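Local coordinates for hypothetical protein TTHA1785 (Thermus thermophilus, PDB 2EPG) that probably joins RNA ends as a manganese-dependent, GTP-consuming RNA ligase of the RtcB family, sealing 3'-phosphate or 2',3'-cyclic phosphate ends to 5'-hydroxyl ends, at residues K194-E197 with R198-E201; A282-I285 with K286-E289; E289-D292 with Y293-M297. All blocks are in the same frame, centred on the assembly; numbering follows the deposited sequence.

All three contacts are local. Interactions 1 and 2 are serine N-caps that open helices 197-203 and 288-321, while interaction 3 covers the following turns of the second helix and shares E289 with interaction 2. The cap in 194-201 is only partly buried, its helix turning charged residues outward; 282-289 and 289-297 are mostly buried. S196 accepts a backbone N-H of its own helix and pairs with D259, whereas S287 also donates to a carbonyl behind it. Interaction 3 rests on main-chain bonds, most of its polar side-chain ends finding partners elsewhere. Interactions 1 and 3 touch through the K194 NZ to D292 OD2 salt bridge, 2.8 Å long; interactions 2 and 3 meet where Q291 reaches the carbonyl of I285.

Interaction 1. Residues K194-E197 with R198-E201; sequences KVSE and RAFE
R198 meets S196 at the start of helix 197-203, its CB 3.8 Å from the serine OG. The extended arginine chain then leads its guanidinium group away from the preceding residues. A199 supplies the capping bond that makes S196 the N-cap of the helix: its N-H points at S196 OG, 3.1 Å away, and the N-H...O angle of 159° makes the bond fairly straight. A chi1 of 77° sets that hydroxyl oxygen between the serine's own N and C, facing the first turn. The methyl of A199 lies against the same oxygen and also meets V195 CG1, 3.8 Å from A199 CB; this valine branch is anti to the backbone N (chi1 174°), which turns it to the helix. F200 N closes the first full turn on S196 O at 2.9 Å, so the serine grips the helix start through both side chain and carbonyl. CB of F200 is a looser neighbour of V195 CG1, and the ring leads away. E201 N repeats the pattern on E197 O at 2.9 Å, while its CB and CG lie alongside that carbonyl oxygen; the carboxylates of E197 and E201 stand near one another, a proximity of like charges that is probably mildly unfavourable, though both side chains are exposed. S196 OG is also hydrogen-bonded to D259 of helix 250-265, against which A199 packs, while F200 rests on helix 153-162 and V195 on helix 288-321.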
# COMPACT_ATOMS: atom_id res chain seq x y z
N LYS A 194 -0.20 5.64 -22.52
CA LYS A 194 -1.33 4.75 -22.25
C LYS A 194 -2.27 5.32 -21.19
O LYS A 194 -3.30 4.72 -20.87
CB LYS A 194 -0.80 3.39 -21.81
CG LYS A 194 0.33 2.85 -22.70
CD LYS A 194 -0.14 2.62 -24.14
CE LYS A 194 0.98 2.03 -25.00
NZ LYS A 194 0.43 1.38 -26.21
N VAL A 195 -1.92 6.47 -20.64
CA VAL A 195 -2.75 7.13 -19.64
C VAL A 195 -3.66 8.10 -20.40
O VAL A 195 -3.18 8.94 -21.16
CB VAL A 195 -1.87 7.91 -18.64
CG1 VAL A 195 -2.74 8.72 -17.67
CG2 VAL A 195 -0.98 6.93 -17.88
N SER A 196 -4.97 7.99 -20.20
CA SER A 196 -5.93 8.84 -20.91
C SER A 196 -5.78 10.31 -20.55
O SER A 196 -5.29 10.65 -19.47
CB SER A 196 -7.37 8.40 -20.62
OG SER A 196 -7.79 8.82 -19.34
N GLU A 197 -6.21 11.17 -21.46
CA GLU A 197 -6.13 12.62 -21.24
C GLU A 197 -6.87 12.96 -19.97
O GLU A 197 -6.41 13.76 -19.17
CB GLU A 197 -6.80 13.39 -22.38
CG GLU A 197 -6.24 13.13 -23.75
CD GLU A 197 -6.88 14.04 -24.77
OE1 GLU A 197 -6.62 15.26 -24.70
OE2 GLU A 197 -7.65 13.55 -25.62
N ARG A 198 -8.04 12.35 -19.81
CA ARG A 198 -8.87 12.59 -18.65
C ARG A 198 -8.14 12.24 -17.35
O ARG A 198 -8.19 12.99 -16.37
CB ARG A 198 -10.15 11.79 -18.78
CG ARG A 198 -11.08 11.90 -17.60
CD ARG A 198 -12.36 11.14 -17.88
NE ARG A 198 -13.29 11.19 -16.76
CZ ARG A 198 -14.55 10.78 -16.83
NH1 ARG A 198 -15.34 10.85 -15.77
NH2 ARG A 198 -15.02 10.30 -17.98
N ALA A 199 -7.47 11.09 -17.32
CA ALA A 199 -6.74 10.68 -16.12
C ALA A 199 -5.59 11.64 -15.87
O ALA A 199 -5.36 12.08 -14.76
CB ALA A 199 -6.21 9.26 -16.29
N PHE A 200 -4.88 11.99 -16.93
CA PHE A 200 -3.76 12.90 -16.81
C PHE A 200 -4.12 14.26 -16.22
O PHE A 200 -3.48 14.72 -15.27
CB PHE A 200 -3.10 13.08 -18.18
CG PHE A 200 -1.87 13.93 -18.13
CD1 PHE A 200 -1.97 15.30 -17.91
CD2 PHE A 200 -0.61 13.35 -18.29
CE1 PHE A 200 -0.82 16.09 -17.84
CE2 PHE A 200 0.54 14.13 -18.22
CZ PHE A 200 0.43 15.50 -17.99
N GLU A 201 -5.12 14.92 -16.80
CA GLU A 201 -5.55 16.24 -16.32
C GLU A 201 -6.23 16.17 -14.96
O GLU A 201 -6.14 17.10 -14.16
CB GLU A 201 -6.52 16.88 -17.33
CG GLU A 201 -5.91 17.21 -18.69
CD GLU A 201 -6.95 17.74 -19.68
OE1 GLU A 201 -6.58 18.00 -20.85
OE2 GLU A 201 -8.14 17.89 -19.29

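Interaction 2. Residues A282-I285 with K286-E289; sequences AAPI and KSPE
P284 and S287 are joined by two hydrogen bonds that converge on one oxygen. S287 N donates to P284 O at 3.0 Å, the bond that closes a type I beta turn from P284 to S287, and it comes from above the carbonyl plane, 65° out of it. The hydroxyl OG donates to the same oxygen at 2.7 Å, this time in the carbonyl plane and on a lone pair. With chi1 at 72°, OG lies between the backbone N and C of S287 and also accepts from G290 N, as the N-cap of helix 288-321. Replacing the serine by an alanine removes the hydroxyl and is likely to leave G290 N without its cap and P284 O with one donor fewer. Looser packing accompanies the hydrogen bonds: the proline ring lies beside the serine, CB of P284 being 3.8 Å from CB of S287, and the methyl of A283 lies 4.0 Å from S287 OG. Both charged side chains find partners elsewhere, K286 in a salt bridge with E93 and E289 in a hydrogen bond to Y271. Strand 283-284, paired with strand 97-98, thus passes through a tight turn straight into a serine-capped helix.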
# COMPACT_ATOMS: atom_id res chain seq x y z
N ALA A 282 -10.83 -8.98 -16.82
CA ALA A 282 -9.38 -9.14 -17.00
C ALA A 282 -9.00 -9.35 -18.47
O ALA A 282 -9.85 -9.65 -19.29
CB ALA A 282 -8.88 -10.33 -16.18
N ALA A 283 -7.71 -9.21 -18.77
CA ALA A 283 -7.21 -9.40 -20.12
C ALA A 283 -5.87 -10.10 -20.03
O ALA A 283 -5.18 -10.02 -19.01
CB ALA A 283 -7.04 -8.03 -20.83
N PRO A 284 -5.49 -10.84 -21.08
CA PRO A 284 -4.21 -11.53 -21.04
C PRO A 284 -3.10 -10.52 -20.82
O PRO A 284 -3.08 -9.45 -21.44
CB PRO A 284 -4.11 -12.18 -22.42
CG PRO A 284 -5.55 -12.43 -22.76
CD PRO A 284 -6.23 -11.17 -22.32
N ILE A 285 -2.18 -10.86 -19.92
CA ILE A 285 -1.04 -10.02 -19.62
C ILE A 285 -0.29 -9.73 -20.93
O ILE A 285 0.15 -8.61 -21.16
CB ILE A 285 -0.10 -10.76 -18.62
CG1 ILE A 285 -0.72 -10.74 -17.22
CG2 ILE A 285 1.28 -10.11 -18.60
CD1 ILE A 285 -0.17 -11.81 -16.32
N LYS A 286 -0.19 -10.72 -21.81
CA LYS A 286 0.52 -10.53 -23.07
C LYS A 286 -0.26 -9.91 -24.24
O LYS A 286 0.28 -9.80 -25.34
CB LYS A 286 1.13 -11.84 -23.55
CG LYS A 286 2.33 -12.32 -22.75
CD LYS A 286 2.80 -13.64 -23.33
CE LYS A 286 4.04 -14.17 -22.66
NZ LYS A 286 4.41 -15.47 -23.29
N SER A 287 -1.51 -9.52 -24.01
CA SER A 287 -2.35 -8.91 -25.03
C SER A 287 -2.11 -7.41 -25.07
O SER A 287 -1.63 -6.83 -24.09
CB SER A 287 -3.82 -9.12 -24.68
OG SER A 287 -4.18 -8.29 -23.57
N PRO A 288 -2.44 -6.75 -26.20
CA PRO A 288 -2.25 -5.30 -26.31
C PRO A 288 -2.94 -4.57 -25.17
O PRO A 288 -2.35 -3.71 -24.53
CB PRO A 288 -2.85 -4.98 -27.68
CG PRO A 288 -2.44 -6.18 -28.48
CD PRO A 288 -2.75 -7.33 -27.52
N GLU A 289 -4.19 -4.92 -24.90
CA GLU A 289 -4.94 -4.28 -23.84
C GLU A 289 -4.33 -4.54 -22.45
O GLU A 289 -4.32 -3.65 -21.59
CB GLU A 289 -6.40 -4.77 -23.85
CG GLU A 289 -7.14 -4.47 -25.15
CD GLU A 289 -6.84 -5.46 -26.26
OE1 GLU A 289 -7.36 -5.28 -27.38
OE2 GLU A 289 -6.09 -6.43 -26.03

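Interaction 3. Residues E289-D292 with Y293-M297; sequences EGQD and YLQAM
Y293 N donates to E289 O at 3.1 Å, the first of four successive i to i+4 bonds through the first turns of helix 288-321. L294 N follows on G290 O, Q295 N on Q291 O at 3.0 Å, and A296 N on D292 O at 2.9 Å. Side chains of the later residues lean back over the same carbonyls. CB and CG of L294 both lie 3.6 Å from G290 O. Q295 has CG anti to its carbonyl carbon (chi1 -74°), which lays the extended chain back along Q291 O, 3.4 Å from that CG. NE2 of Q295 comes 4.1 Å from CB of Q291, the two amide planes 72° apart; no bond joins the amides, and Q291 NE2 is spent on I285 O. Within 293-297, CB of M297, a selenomethionine, sits 3.9 Å above one face of the Y293 ring, toward its rim. Y293 also meets the ring of Y260, and its side chain is about 8 Å from that of N340, a predicted GMP-binding residue. The four main-chain bonds hold the helix, with S287 OG taking up G290 N and N191 bonding the backbone of Q295, while the D292 carboxylate forms salt bridges with K194 and R263, two cations that probably stabilise its charge.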
# COMPACT_ATOMS: atom_id res chain seq x y z
N GLU A 289 -4.19 -4.92 -24.90
CA GLU A 289 -4.94 -4.28 -23.84
C GLU A 289 -4.33 -4.54 -22.45
O GLU A 289 -4.32 -3.65 -21.59
CB GLU A 289 -6.40 -4.77 -23.85
CG GLU A 289 -7.14 -4.47 -25.15
CD GLU A 289 -6.84 -5.46 -26.26
OE1 GLU A 289 -7.36 -5.28 -27.38
OE2 GLU A 289 -6.09 -6.43 -26.03
N GLY A 290 -3.85 -5.76 -22.24
CA GLY A 290 -3.24 -6.11 -20.97
C GLY A 290 -1.99 -5.28 -20.79
O GLY A 290 -1.80 -4.64 -19.77
N GLN A 291 -1.14 -5.29 -21.82
CA GLN A 291 0.10 -4.52 -21.80
C GLN A 291 -0.14 -3.04 -21.59
O GLN A 291 0.62 -2.38 -20.86
CB GLN A 291 0.84 -4.72 -23.12
CG GLN A 291 1.48 -6.09 -23.27
CD GLN A 291 2.69 -6.24 -22.37
OE1 GLN A 291 3.69 -5.54 -22.54
NE2 GLN A 291 2.60 -7.14 -21.40
N ASP A 292 -1.18 -2.50 -22.22
CA ASP A 292 -1.45 -1.07 -22.08
C ASP A 292 -1.84 -0.70 -20.66
O ASP A 292 -1.36 0.30 -20.12
CB ASP A 292 -2.55 -0.63 -23.04
CG ASP A 292 -2.06 -0.52 -24.48
OD1 ASP A 292 -2.90 -0.24 -25.35
OD2 ASP A 292 -0.86 -0.69 -24.75
N TYR A 293 -2.72 -1.49 -20.05
CA TYR A 293 -3.15 -1.22 -18.68
C TYR A 293 -1.97 -1.28 -17.73
O TYR A 293 -1.83 -0.44 -16.84
CB TYR A 293 -4.21 -2.24 -18.22
CG TYR A 293 -4.46 -2.18 -16.71
CD1 TYR A 293 -5.03 -1.04 -16.12
CD2 TYR A 293 -4.05 -3.22 -15.87
CE1 TYR A 293 -5.18 -0.94 -14.75
CE2 TYR A 293 -4.19 -3.13 -14.48
CZ TYR A 293 -4.76 -1.98 -13.92
OH TYR A 293 -4.89 -1.86 -12.54
N LEU A 294 -1.12 -2.28 -17.93
CA LEU A 294 0.04 -2.44 -17.06
C LEU A 294 0.94 -1.22 -17.17
O LEU A 294 1.46 -0.74 -16.16
CB LEU A 294 0.82 -3.72 -17.41
CG LEU A 294 0.22 -5.01 -16.82
CD1 LEU A 294 0.87 -6.24 -17.44
CD2 LEU A 294 0.43 -5.01 -15.30
N GLN A 295 1.10 -0.70 -18.39
CA GLN A 295 1.93 0.49 -18.57
C GLN A 295 1.31 1.73 -17.96
O GLN A 295 2.01 2.57 -17.41
CB GLN A 295 2.20 0.72 -20.06
CG GLN A 295 3.19 -0.24 -20.65
CD GLN A 295 3.14 -0.24 -22.17
OE1 GLN A 295 3.01 0.81 -22.80
NE2 GLN A 295 3.26 -1.41 -22.76
N ALA A 296 -0.01 1.86 -18.07
CA ALA A 296 -0.73 3.00 -17.52
C ALA A 296 -0.83 2.90 -15.98
O ALA A 296 -0.80 3.90 -15.26
CB ALA A 296 -2.14 3.06 -18.14
N MSE A 297 -0.96 1.67 -15.50
CA MSE A 297 -1.05 1.43 -14.06
C MSE A 297 0.29 1.80 -13.43
O MSE A 297 0.34 2.41 -12.38
CB MSE A 297 -1.38 -0.05 -13.80
CG MSE A 297 -1.61 -0.39 -12.36
SE MSE A 297 -0.49 -1.92 -11.91
CE MSE A 297 -1.60 -3.32 -12.57